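Local coordinates for protein SusD homolog (Bacteroides ovatus, PDB 4F53) that probably binds mucin O-glycans as a SusD/RagB-family outer membrane lipoprotein with a TPR-like helical core, at residues L115-Y119 / W193-A197; L125-D129 / Q152-Y156; L160-D164 / F214-K219; K201-A205 / L224-V229. All coordinates share one frame; numbering follows the deposited sequence.

Overall arrangement
From the N-terminal side, helix 110-131 contributes first to both interaction 1 and interaction 2. Interaction 2 closes early, where the chain turns back and helix 152-173 packs antiparallel on the end of helix 110-131; this short loop lies wholly within the longer one that interaction 1 closes when helix 190-207 arrives. Interaction 3 starts on helix 152-173 and ends at the hairpin of residues 214-219, so it crosses interaction 1. Interaction 4 follows interaction 1 in series, pairing helix 190-207 with helix 221-231, and it too crosses interaction 3. Salt bridges from Asp-164 to Lys-201 and from Lys-219 to Glu-227 join interactions 3 and 4, whose centres are about 10 Å apart.

Interaction 1: residues L115-Y119 / W193-A197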
loop_
_atom_site.group_PDB
_atom_site.type_symbol
_atom_site.label_atom_id
_atom_site.label_comp_id
_atom_site.label_asym_id
_atom_site.label_seq_id
_atom_site.Cartn_x
_atom_site.Cartn_y
_atom_site.Cartn_z
ATOM N N LEU A 115 12.951 -13.440 -11.876
ATOM C CA LEU A 115 12.940 -12.487 -10.771
ATOM C C LEU A 115 12.731 -11.053 -11.295
ATOM O O LEU A 115 11.945 -10.314 -10.723
ATOM C CB LEU A 115 14.237 -12.583 -9.980
ATOM C CG LEU A 115 14.364 -13.772 -9.054
ATOM C CD1 LEU A 115 15.782 -13.898 -8.593
ATOM C CD2 LEU A 115 13.419 -13.657 -7.867
ATOM N N ALA A 116 13.392 -10.685 -12.414
ATOM C CA ALA A 116 13.230 -9.375 -13.057
ATOM C C ALA A 116 11.754 -9.152 -13.435
ATOM O O ALA A 116 11.211 -8.083 -13.158
ATOM C CB ALA A 116 14.125 -9.276 -14.291
ATOM N N GLU A 117 11.097 -10.188 -14.001
ATOM C CA GLU A 117 9.676 -10.159 -14.355
ATOM C C GLU A 117 8.783 -10.074 -13.116
ATOM O O GLU A 117 7.766 -9.386 -13.164
ATOM C CB GLU A 117 9.277 -11.391 -15.187
ATOM C CG GLU A 117 8.076 -11.142 -16.088
ATOM C CD GLU A 117 8.298 -10.088 -17.157
ATOM O OE1 GLU A 117 9.461 -9.901 -17.587
ATOM O OE2 GLU A 117 7.306 -9.437 -17.559
ATOM N N LEU A 118 9.148 -10.775 -12.021
ATOM C CA LEU A 118 8.404 -10.729 -10.758
ATOM C C LEU A 118 8.404 -9.290 -10.204
ATOM O O LEU A 118 7.355 -8.808 -9.791
ATOM C CB LEU A 118 8.982 -11.719 -9.729
ATOM C CG LEU A 118 8.303 -11.762 -8.332
ATOM C CD1 LEU A 118 6.854 -12.205 -8.423
ATOM C CD2 LEU A 118 9.056 -12.679 -7.390
ATOM N N TYR A 119 9.571 -8.593 -10.241
ATOM C CA TYR A 119 9.713 -7.213 -9.771
ATOM C C TYR A 119 8.877 -6.293 -10.632
ATOM O O TYR A 119 8.167 -5.458 -10.087
ATOM C CB TYR A 119 11.195 -6.767 -9.762
ATOM C CG TYR A 119 12.112 -7.644 -8.927
ATOM C CD1 TYR A 119 11.630 -8.335 -7.810
ATOM C CD2 TYR A 119 13.466 -7.761 -9.235
ATOM C CE1 TYR A 119 12.474 -9.121 -7.027
ATOM C CE2 TYR A 119 14.314 -8.564 -8.470
ATOM C CZ TYR A 119 13.818 -9.223 -7.358
ATOM O OH TYR A 119 14.659 -10.012 -6.619
ATOM N N TRP A 193 11.236 -16.890 -2.408
ATOM C CA TRP A 193 10.700 -16.175 -3.571
ATOM C C TRP A 193 9.511 -16.913 -4.163
ATOM O O TRP A 193 8.604 -16.272 -4.687
ATOM C CB TRP A 193 11.799 -15.949 -4.638
ATOM C CG TRP A 193 12.664 -14.775 -4.299
ATOM C CD1 TRP A 193 13.993 -14.799 -3.995
ATOM C CD2 TRP A 193 12.246 -13.403 -4.169
ATOM N NE1 TRP A 193 14.435 -13.529 -3.701
ATOM C CE2 TRP A 193 13.373 -12.661 -3.753
ATOM C CE3 TRP A 193 10.999 -12.741 -4.276
ATOM C CZ2 TRP A 193 13.310 -11.287 -3.497
ATOM C CZ3 TRP A 193 10.938 -11.379 -4.013
ATOM C CH2 TRP A 193 12.085 -10.665 -3.653
ATOM N N TYR A 194 9.524 -18.257 -4.076
ATOM C CA TYR A 194 8.440 -19.154 -4.497
ATOM C C TYR A 194 7.199 -18.839 -3.677
ATOM O O TYR A 194 6.121 -18.692 -4.250
ATOM C CB TYR A 194 8.856 -20.634 -4.322
ATOM C CG TYR A 194 7.786 -21.625 -4.734
ATOM C CD1 TYR A 194 7.573 -21.934 -6.076
ATOM C CD2 TYR A 194 6.979 -22.250 -3.782
ATOM C CE1 TYR A 194 6.589 -22.846 -6.462
ATOM C CE2 TYR A 194 5.978 -23.152 -4.160
ATOM C CZ TYR A 194 5.796 -23.455 -5.502
ATOM O OH TYR A 194 4.827 -24.347 -5.899
ATOM N N LYS A 195 7.359 -18.708 -2.334
ATOM C CA LYS A 195 6.263 -18.365 -1.414
ATOM C C LYS A 195 5.754 -16.967 -1.675
ATOM O O LYS A 195 4.549 -16.752 -1.629
ATOM C CB LYS A 195 6.708 -18.481 0.062
ATOM C CG LYS A 195 7.040 -19.912 0.476
ATOM C CD LYS A 195 7.197 -19.978 1.968
ATOM C CE LYS A 195 7.986 -21.186 2.387
ATOM N NZ LYS A 195 8.080 -21.266 3.867
ATOM N N PHE A 196 6.664 -16.013 -1.965
ATOM C CA PHE A 196 6.326 -14.613 -2.266
ATOM C C PHE A 196 5.458 -14.561 -3.535
ATOM O O PHE A 196 4.422 -13.897 -3.518
ATOM C CB PHE A 196 7.627 -13.776 -2.444
ATOM C CG PHE A 196 7.453 -12.317 -2.816
ATOM C CD1 PHE A 196 7.193 -11.943 -4.132
ATOM C CD2 PHE A 196 7.551 -11.323 -1.854
ATOM C CE1 PHE A 196 7.010 -10.591 -4.470
ATOM C CE2 PHE A 196 7.398 -9.972 -2.191
ATOM C CZ PHE A 196 7.142 -9.612 -3.496
ATOM N N ALA A 197 5.893 -15.262 -4.630
ATOM C CA ALA A 197 5.201 -15.301 -5.918
ATOM C C ALA A 197 3.784 -15.891 -5.779
ATOM O O ALA A 197 2.844 -15.296 -6.312
ATOM C CB ALA A 197 6.011 -16.075 -6.936
#
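Trp-193 meets Leu-115, Leu-118 and Tyr-119, and its indole is the centre of the contact. The aromatic part is an offset edge-to-face pair: Tyr-119 turns its edge toward the six-membered ring of Trp-193, with centroids 5.6 Å apart and planes at 69°. The CH-pi part comes from Leu-115, whose CD2 methyl sits over the five-membered ring, 3.9 Å from its centroid and 14° off the normal. The remaining contacts are apolar. Leu-118 has CG anti to the backbone N, which carries its fork across to the second helix; there CD2 lies 3.7 Å from Trp-193 CE3 and 3.8 Å from Phe-196 CD1, while CD1 rests 4.2 Å from Ala-197 CB. Within its own helix, Trp-193 sets CZ3 over the centre of the Phe-196 ring, and Leu-118 CD2 touches both aromatics. Segments 115-119 and 193-197 run in broadly the same direction, 36° apart, their axes 12.0 Å from each other at closest, a spacing filled by these large side chains and consistent with the TPR-like fold. No hydrogen bond spans the contact, and Trp-193 NE1 is satisfied by Asp-183; cohesion between these segments therefore comes from aromatic and aliphatic packing.

Interaction 2: residues L125-D129 / Q152-Y156; sequences LRVTD and QQAVY
Tyr-156 reaches across to Asp-129 and gives its hydroxyl proton to the carboxylate, OH to OD1 2.6 Å, using the syn lone pair of that oxygen. OD1 lies at the edge of the phenol ring, and the carboxylate and ring planes are nearly coplanar. Leu-125 crosses the phenol end nearly at right angles, bringing CD1 to 3.5 Å from Tyr-156 CZ. Nearer the start of helix 152-173, Gln-152 NE2 donates to Thr-128 OG1 at 3.2 Å with an N-H...O angle of 157°, and the acceptor lies almost in the amide plane. The Thr-128 side chain is turned with OG1 opposite the backbone N (chi1 -174°), which presents that oxygen to Gln-152 and sends CG2 to Val-155 CG1 and Tyr-156 CE1, 3.9 Å from each. The second shell fixes these groups: Arg-207 forms a salt bridge with Asp-129 OD2, Trp-517 NE1 bonds to OD1, the backbone N of Trp-517 holds Gln-152 OE1, and Thr-128 OG1 also bonds to Gly-132 O. Segments 125-129 and 152-156, antiparallel at 162°, are thus joined through buried polar groups as well as methyls, and the donors and the arginine gathered round Asp-129 would favour its ionised form.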
loop_
_atom_site.group_PDB
_atom_site.type_symbol
_atom_site.label_atom_id
_atom_site.label_comp_id
_atom_site.label_asym_id
_atom_site.label_seq_id
_atom_site.Cartn_x
_atom_site.Cartn_y
_atom_site.Cartn_z
ATOM N N LEU A 125 2.105 -3.329 -10.826
ATOM C CA LEU A 125 0.855 -3.573 -10.078
ATOM C C LEU A 125 0.494 -2.294 -9.306
ATOM O O LEU A 125 -0.653 -1.909 -9.335
ATOM C CB LEU A 125 0.959 -4.781 -9.119
ATOM C CG LEU A 125 -0.310 -5.183 -8.324
ATOM C CD1 LEU A 125 -1.459 -5.611 -9.270
ATOM C CD2 LEU A 125 0.001 -6.310 -7.348
ATOM N N ARG A 126 1.476 -1.618 -8.665
ATOM C CA ARG A 126 1.255 -0.332 -7.963
ATOM C C ARG A 126 0.725 0.722 -8.938
ATOM O O ARG A 126 -0.207 1.447 -8.610
ATOM C CB ARG A 126 2.545 0.243 -7.334
ATOM C CG ARG A 126 3.318 -0.644 -6.399
ATOM C CD ARG A 126 4.593 0.068 -5.980
ATOM N NE ARG A 126 4.277 1.399 -5.456
ATOM C CZ ARG A 126 4.614 1.855 -4.260
ATOM N NH1 ARG A 126 5.352 1.114 -3.444
ATOM N NH2 ARG A 126 4.240 3.066 -3.880
ATOM N N VAL A 127 1.354 0.805 -10.129
ATOM C CA VAL A 127 1.038 1.774 -11.184
ATOM C C VAL A 127 -0.378 1.528 -11.759
ATOM O O VAL A 127 -1.152 2.488 -11.824
ATOM C CB VAL A 127 2.127 1.838 -12.294
ATOM C CG1 VAL A 127 1.818 2.957 -13.292
ATOM C CG2 VAL A 127 3.527 2.023 -11.681
ATOM N N THR A 128 -0.729 0.279 -12.138
ATOM C CA THR A 128 -2.081 0.049 -12.647
ATOM C C THR A 128 -3.116 0.254 -11.515
ATOM O O THR A 128 -4.195 0.797 -11.764
ATOM C CB THR A 128 -2.258 -1.283 -13.402
ATOM O OG1 THR A 128 -3.570 -1.254 -13.941
ATOM C CG2 THR A 128 -2.115 -2.539 -12.508
ATOM N N ASP A 129 -2.771 -0.089 -10.282
ATOM C CA ASP A 129 -3.680 0.146 -9.147
ATOM C C ASP A 129 -3.823 1.639 -8.835
ATOM O O ASP A 129 -4.785 2.017 -8.174
ATOM C CB ASP A 129 -3.239 -0.629 -7.899
ATOM C CG ASP A 129 -3.467 -2.134 -8.025
ATOM O OD1 ASP A 129 -4.100 -2.564 -9.014
ATOM O OD2 ASP A 129 -3.018 -2.877 -7.132
ATOM N N GLN A 152 -6.791 -2.252 -17.758
ATOM C CA GLN A 152 -6.356 -2.827 -16.503
ATOM C C GLN A 152 -6.579 -4.363 -16.518
ATOM O O GLN A 152 -5.716 -5.113 -16.048
ATOM C CB GLN A 152 -7.052 -2.171 -15.320
ATOM C CG GLN A 152 -6.526 -2.691 -14.001
ATOM C CD GLN A 152 -7.100 -1.960 -12.842
ATOM O OE1 GLN A 152 -8.274 -2.115 -12.492
ATOM N NE2 GLN A 152 -6.242 -1.244 -12.153
ATOM N N GLN A 153 -7.690 -4.825 -17.119
ATOM C CA GLN A 153 -7.982 -6.251 -17.245
ATOM C C GLN A 153 -6.875 -6.999 -18.025
ATOM O O GLN A 153 -6.450 -8.076 -17.593
ATOM C CB GLN A 153 -9.322 -6.505 -17.902
ATOM C CG GLN A 153 -9.594 -8.031 -17.922
ATOM C CD GLN A 153 -10.923 -8.443 -18.437
ATOM O OE1 GLN A 153 -11.785 -7.620 -18.742
ATOM N NE2 GLN A 153 -11.093 -9.744 -18.541
ATOM N N ALA A 154 -6.419 -6.427 -19.150
ATOM C CA ALA A 154 -5.332 -6.997 -19.941
ATOM C C ALA A 154 -4.013 -6.991 -19.157
ATOM O O ALA A 154 -3.250 -7.948 -19.264
ATOM C CB ALA A 154 -5.166 -6.242 -21.264
ATOM N N VAL A 155 -3.770 -5.962 -18.323
ATOM C CA VAL A 155 -2.569 -5.869 -17.469
ATOM C C VAL A 155 -2.600 -7.002 -16.435
ATOM O O VAL A 155 -1.629 -7.755 -16.342
ATOM C CB VAL A 155 -2.431 -4.488 -16.799
ATOM C CG1 VAL A 155 -1.265 -4.472 -15.811
ATOM C CG2 VAL A 155 -2.265 -3.383 -17.846
ATOM N N TYR A 156 -3.733 -7.154 -15.703
ATOM C CA TYR A 156 -3.896 -8.209 -14.701
ATOM C C TYR A 156 -3.791 -9.606 -15.334
ATOM O O TYR A 156 -3.104 -10.456 -14.782
ATOM C CB TYR A 156 -5.242 -8.048 -13.952
ATOM C CG TYR A 156 -5.109 -7.264 -12.660
ATOM C CD1 TYR A 156 -4.883 -5.883 -12.672
ATOM C CD2 TYR A 156 -5.201 -7.899 -11.427
ATOM C CE1 TYR A 156 -4.762 -5.159 -11.483
ATOM C CE2 TYR A 156 -5.062 -7.190 -10.235
ATOM C CZ TYR A 156 -4.848 -5.818 -10.266
ATOM O OH TYR A 156 -4.700 -5.138 -9.080
#

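Interaction 3: residues L160-D164 / F214-K219. With CA (calcium ion), chain D.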
loop_
_atom_site.group_PDB
_atom_site.type_symbol
_atom_site.label_atom_id
_atom_site.label_comp_id
_atom_site.label_asym_id
_atom_site.label_seq_id
_atom_site.Cartn_x
_atom_site.Cartn_y
_atom_site.Cartn_z
ATOM N N LEU A 160 -0.843 -12.182 -14.339
ATOM C CA LEU A 160 -1.213 -13.448 -13.693
ATOM C C LEU A 160 -0.686 -14.639 -14.495
ATOM O O LEU A 160 -0.153 -15.581 -13.902
ATOM C CB LEU A 160 -2.726 -13.556 -13.426
ATOM C CG LEU A 160 -3.201 -12.818 -12.146
ATOM C CD1 LEU A 160 -4.708 -12.479 -12.213
ATOM C CD2 LEU A 160 -2.894 -13.641 -10.866
ATOM N N GLU A 161 -0.728 -14.550 -15.832
ATOM C CA GLU A 161 -0.226 -15.589 -16.723
ATOM C C GLU A 161 1.313 -15.690 -16.620
ATOM O O GLU A 161 1.854 -16.794 -16.575
ATOM C CB GLU A 161 -0.667 -15.279 -18.150
ATOM C CG GLU A 161 -0.180 -16.279 -19.181
ATOM C CD GLU A 161 -0.832 -16.168 -20.546
ATOM O OE1 GLU A 161 -2.002 -15.729 -20.625
ATOM O OE2 GLU A 161 -0.178 -16.554 -21.540
ATOM N N ASP A 162 2.007 -14.548 -16.604
ATOM C CA ASP A 162 3.462 -14.525 -16.463
ATOM C C ASP A 162 3.876 -14.997 -15.064
ATOM O O ASP A 162 4.858 -15.739 -14.942
ATOM C CB ASP A 162 4.048 -13.125 -16.775
ATOM C CG ASP A 162 3.921 -12.713 -18.244
ATOM O OD1 ASP A 162 3.675 -13.605 -19.105
ATOM O OD2 ASP A 162 4.012 -11.504 -18.527
ATOM N N LEU A 163 3.089 -14.637 -14.027
ATOM C CA LEU A 163 3.348 -15.052 -12.653
ATOM C C LEU A 163 3.293 -16.593 -12.530
ATOM O O LEU A 163 4.148 -17.170 -11.855
ATOM C CB LEU A 163 2.346 -14.370 -11.701
ATOM C CG LEU A 163 2.580 -14.490 -10.201
ATOM C CD1 LEU A 163 4.027 -14.194 -9.836
ATOM C CD2 LEU A 163 1.613 -13.619 -9.465
ATOM N N ASP A 164 2.329 -17.259 -13.221
ATOM C CA ASP A 164 2.240 -18.732 -13.252
ATOM C C ASP A 164 3.539 -19.364 -13.793
ATOM O O ASP A 164 3.999 -20.370 -13.255
ATOM C CB ASP A 164 1.052 -19.200 -14.099
ATOM C CG ASP A 164 -0.212 -19.460 -13.304
ATOM O OD1 ASP A 164 -0.107 -19.662 -12.076
ATOM O OD2 ASP A 164 -1.307 -19.495 -13.918
ATOM N N PHE A 214 -14.583 -12.832 -14.516
ATOM C CA PHE A 214 -13.145 -12.719 -14.740
ATOM C C PHE A 214 -12.466 -14.090 -14.680
ATOM O O PHE A 214 -12.697 -14.880 -13.756
ATOM C CB PHE A 214 -12.467 -11.748 -13.742
ATOM C CG PHE A 214 -10.950 -11.725 -13.850
ATOM C CD1 PHE A 214 -10.324 -11.209 -14.979
ATOM C CD2 PHE A 214 -10.158 -12.301 -12.865
ATOM C CE1 PHE A 214 -8.939 -11.204 -15.089
ATOM C CE2 PHE A 214 -8.773 -12.302 -12.980
ATOM C CZ PHE A 214 -8.171 -11.739 -14.083
ATOM N N ASN A 215 -11.608 -14.342 -15.658
ATOM C CA ASN A 215 -10.796 -15.545 -15.720
ATOM C C ASN A 215 -9.534 -15.266 -16.539
ATOM O O ASN A 215 -9.524 -14.363 -17.371
ATOM C CB ASN A 215 -11.583 -16.763 -16.286
ATOM C CG ASN A 215 -11.861 -16.667 -17.765
ATOM O OD1 ASN A 215 -11.099 -17.173 -18.594
ATOM N ND2 ASN A 215 -12.909 -15.939 -18.123
ATOM N N VAL A 216 -8.469 -16.027 -16.260
ATOM C CA VAL A 216 -7.190 -16.000 -16.967
ATOM C C VAL A 216 -7.004 -17.414 -17.498
ATOM O O VAL A 216 -6.761 -18.332 -16.711
ATOM C CB VAL A 216 -5.991 -15.525 -16.100
ATOM C CG1 VAL A 216 -4.715 -15.436 -16.926
ATOM C CG2 VAL A 216 -6.282 -14.188 -15.444
ATOM N N ASN A 217 -7.185 -17.599 -18.827
ATOM C CA ASN A 217 -7.101 -18.894 -19.505
ATOM C C ASN A 217 -8.032 -19.924 -18.835
ATOM O O ASN A 217 -7.619 -21.075 -18.602
ATOM C CB ASN A 217 -5.648 -19.400 -19.543
ATOM C CG ASN A 217 -4.692 -18.434 -20.190
ATOM O OD1 ASN A 217 -5.008 -17.821 -21.204
ATOM N ND2 ASN A 217 -3.507 -18.270 -19.611
ATOM N N GLY A 218 -9.260 -19.486 -18.514
ATOM C CA GLY A 218 -10.275 -20.333 -17.896
ATOM C C GLY A 218 -10.217 -20.396 -16.382
ATOM O O GLY A 218 -11.136 -20.935 -15.770
ATOM N N LYS A 219 -9.143 -19.856 -15.755
ATOM C CA LYS A 219 -8.984 -19.856 -14.288
ATOM C C LYS A 219 -9.648 -18.635 -13.683
ATOM O O LYS A 219 -9.260 -17.514 -13.987
ATOM C CB LYS A 219 -7.503 -19.888 -13.885
ATOM C CG LYS A 219 -6.709 -21.126 -14.317
ATOM C CD LYS A 219 -5.218 -20.822 -14.078
ATOM C CE LYS A 219 -4.278 -21.990 -14.215
ATOM N NZ LYS A 219 -2.981 -21.698 -13.534
HETATM CA CA CA D . -4.989 -17.591 -23.501
HETATM O O HOH W 1 -2.895 -16.119 -23.313
HETATM O O HOH W 2 -1.986 -19.299 -17.108
HETATM O O HOH W 3 -4.535 -15.480 -25.216
HETATM O O HOH W 4 -7.036 -19.263 -23.295
#
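Glu-161 and Asn-217 meet at about a right angle, with ND2 of Asn-217 donating to OE1 of Glu-161 at 3.1 Å. The amide holds this acceptor near its own plane, yet comes to the carboxylate from above. OE1 also accepts from water 1, a calcium ligand, so Glu-161 reaches the metal through water. Asn-217 binds the calcium directly, OD1 to metal 2.3 Å, beside waters 3 and 4. ND2 of Asn-217 has a second partner in water 2, which donates to Asp-164 OD2 at 3.3 Å. That same OD2 takes a salt bridge from NZ of Lys-219, 2.8 Å away and again above the carboxylate plane; Lys-201 pairs with Asp-164 OD1, and Glu-227 OE1 with Lys-219 NZ. An alanine at Glu-161 removes the carboxylate, and the Asn-217 amide would probably be freer to turn and water 1 less tied to the helix. Below these polar groups, Leu-160 CD1 touches Val-216 CG2 and Phe-214 CZ, 4.0 Å from each. A type I' turn, Val-216 to Lys-219, closes the hairpin, with Asn-215 OD1 accepting from Gly-218 N as an Asx motif. Linking helices 190-207 and 221-231, it lies against helix 152-173, where Leu-160 also touches Leu-224.

Interaction 4: residues K201-A205 / L224-V229; sequences KLRMA and LAEEAV
The carboxylate of Glu-227 is the flat group of this contact, and Lys-201 meets it from the side away from the second oxygen: NZ lies 3.0 Å from OE1 of Glu-227, which accepts through its anti lone pair in a salt bridge. The lysine gets there fully stretched, with CG anti to the backbone N (chi1 177°) and every later torsion extended, so its methylenes run across the turn of the opposite helix. On the way CG passes 3.9 Å from Ala-228 CB, and CE comes 3.3 Å from the carbonyl O of Leu-224. NZ has a further salt bridge to Asp-164, and Glu-227 OE1 is shared with Lys-219, which pairs with Asp-164 as well. Two acids and two lysines therefore alternate round a closed ring of charges, likely keeping all four ionised. A methionine in place of Lys-201 would probably leave Asp-164 and Glu-227 each short of one positive partner and break that ring. The rest is close apolar packing. Ala-205 CB sits 3.8 Å from Leu-224 CB and 3.6 Å from the backbone N of Ala-225. Leu-202 places CD1 3.7 Å from Ala-225 CB and CD2 beside Val-229 CG2. The small alanine side chains are consistent with the close approach, 8.2 Å between the axes of the two segments, which run antiparallel at 163°. This antiparallel pair, consistent with the TPR-like helical core, joins helices 190-207 and 221-231, with the short hairpin between them. Helix 337-349 flanks it through Leu-343 and Arg-344 on Leu-202, while helix 152-173 packs Leu-163 and Ile-167 on Lys-201.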
loop_
_atom_site.group_PDB
_atom_site.type_symbol
_atom_site.label_atom_id
_atom_site.label_comp_id
_atom_site.label_asym_id
_atom_site.label_seq_id
_atom_site.Cartn_x
_atom_site.Cartn_y
_atom_site.Cartn_z
ATOM N N LYS A 201 0.139 -13.950 -6.205
ATOM C CA LYS A 201 -0.922 -14.558 -7.003
ATOM C C LYS A 201 -2.251 -14.504 -6.216
ATOM O O LYS A 201 -3.266 -14.125 -6.783
ATOM C CB LYS A 201 -0.535 -15.998 -7.401
ATOM C CG LYS A 201 -1.618 -16.747 -8.190
ATOM C CD LYS A 201 -1.092 -18.117 -8.653
ATOM C CE LYS A 201 -2.129 -18.953 -9.355
ATOM N NZ LYS A 201 -1.574 -20.278 -9.745
ATOM N N LEU A 202 -2.231 -14.816 -4.916
ATOM C CA LEU A 202 -3.416 -14.765 -4.043
ATOM C C LEU A 202 -3.888 -13.320 -3.870
ATOM O O LEU A 202 -5.081 -13.070 -3.901
ATOM C CB LEU A 202 -3.085 -15.424 -2.676
ATOM C CG LEU A 202 -4.112 -15.331 -1.552
ATOM C CD1 LEU A 202 -5.378 -16.136 -1.873
ATOM C CD2 LEU A 202 -3.515 -15.828 -0.269
ATOM N N ARG A 203 -2.960 -12.374 -3.725
ATOM C CA ARG A 203 -3.285 -10.948 -3.582
ATOM C C ARG A 203 -4.018 -10.447 -4.846
ATOM O O ARG A 203 -5.064 -9.832 -4.737
ATOM C CB ARG A 203 -2.022 -10.100 -3.295
ATOM C CG ARG A 203 -2.314 -8.582 -3.348
ATOM C CD ARG A 203 -1.067 -7.755 -3.526
ATOM N NE ARG A 203 -0.350 -7.568 -2.261
ATOM C CZ ARG A 203 0.779 -6.874 -2.153
ATOM N NH1 ARG A 203 1.329 -6.315 -3.226
ATOM N NH2 ARG A 203 1.349 -6.701 -0.965
HETATM N N MSE A 204 -3.527 -10.819 -6.023
HETATM C CA MSE A 204 -4.128 -10.416 -7.288
HETATM C C MSE A 204 -5.440 -11.160 -7.581
HETATM O O MSE A 204 -6.333 -10.556 -8.147
HETATM C CB MSE A 204 -3.133 -10.600 -8.415
HETATM C CG MSE A 204 -1.947 -9.663 -8.267
HETATM SE SE MSE A 204 -0.798 -9.809 -9.802
HETATM C CE MSE A 204 -1.995 -9.208 -11.137
ATOM N N ALA A 205 -5.568 -12.429 -7.165
ATOM C CA ALA A 205 -6.809 -13.174 -7.336
ATOM C C ALA A 205 -7.885 -12.553 -6.467
ATOM O O ALA A 205 -8.962 -12.250 -6.974
ATOM C CB ALA A 205 -6.609 -14.639 -6.967
ATOM N N LEU A 224 -7.492 -19.259 -9.056
ATOM C CA LEU A 224 -6.136 -18.705 -8.941
ATOM C C LEU A 224 -5.716 -18.654 -7.469
ATOM O O LEU A 224 -4.605 -19.048 -7.133
ATOM C CB LEU A 224 -6.070 -17.301 -9.586
ATOM C CG LEU A 224 -6.295 -17.261 -11.119
ATOM C CD1 LEU A 224 -6.687 -15.877 -11.572
ATOM C CD2 LEU A 224 -5.065 -17.767 -11.881
ATOM N N ALA A 225 -6.639 -18.236 -6.594
ATOM C CA ALA A 225 -6.430 -18.131 -5.156
ATOM C C ALA A 225 -6.190 -19.525 -4.537
ATOM O O ALA A 225 -5.223 -19.702 -3.797
ATOM C CB ALA A 225 -7.628 -17.471 -4.524
ATOM N N GLU A 226 -7.040 -20.513 -4.885
ATOM C CA GLU A 226 -6.930 -21.904 -4.412
ATOM C C GLU A 226 -5.623 -22.554 -4.864
ATOM O O GLU A 226 -4.991 -23.246 -4.058
ATOM C CB GLU A 226 -8.122 -22.741 -4.864
ATOM C CG GLU A 226 -9.420 -22.325 -4.182
ATOM C CD GLU A 226 -10.675 -23.065 -4.598
ATOM O OE1 GLU A 226 -10.639 -23.840 -5.583
ATOM O OE2 GLU A 226 -11.693 -22.911 -3.888
ATOM N N GLU A 227 -5.194 -22.296 -6.117
ATOM C CA GLU A 227 -3.933 -22.829 -6.661
ATOM C C GLU A 227 -2.726 -22.281 -5.908
ATOM O O GLU A 227 -1.811 -23.029 -5.606
ATOM C CB GLU A 227 -3.788 -22.470 -8.149
ATOM C CG GLU A 227 -4.565 -23.361 -9.101
ATOM C CD GLU A 227 -4.481 -22.968 -10.565
ATOM O OE1 GLU A 227 -3.796 -21.972 -10.891
ATOM O OE2 GLU A 227 -5.089 -23.680 -11.393
ATOM N N ALA A 228 -2.724 -20.976 -5.639
ATOM C CA ALA A 228 -1.648 -20.259 -4.923
ATOM C C ALA A 228 -1.443 -20.855 -3.508
ATOM O O ALA A 228 -0.319 -21.136 -3.123
ATOM C CB ALA A 228 -1.976 -18.764 -4.836
ATOM N N VAL A 229 -2.536 -21.091 -2.784
ATOM C CA VAL A 229 -2.522 -21.629 -1.433
ATOM C C VAL A 229 -2.070 -23.084 -1.465
ATOM O O VAL A 229 -1.257 -23.470 -0.616
ATOM C CB VAL A 229 -3.898 -21.432 -0.726
ATOM C CG1 VAL A 229 -3.992 -22.266 0.555
ATOM C CG2 VAL A 229 -4.129 -19.961 -0.423
#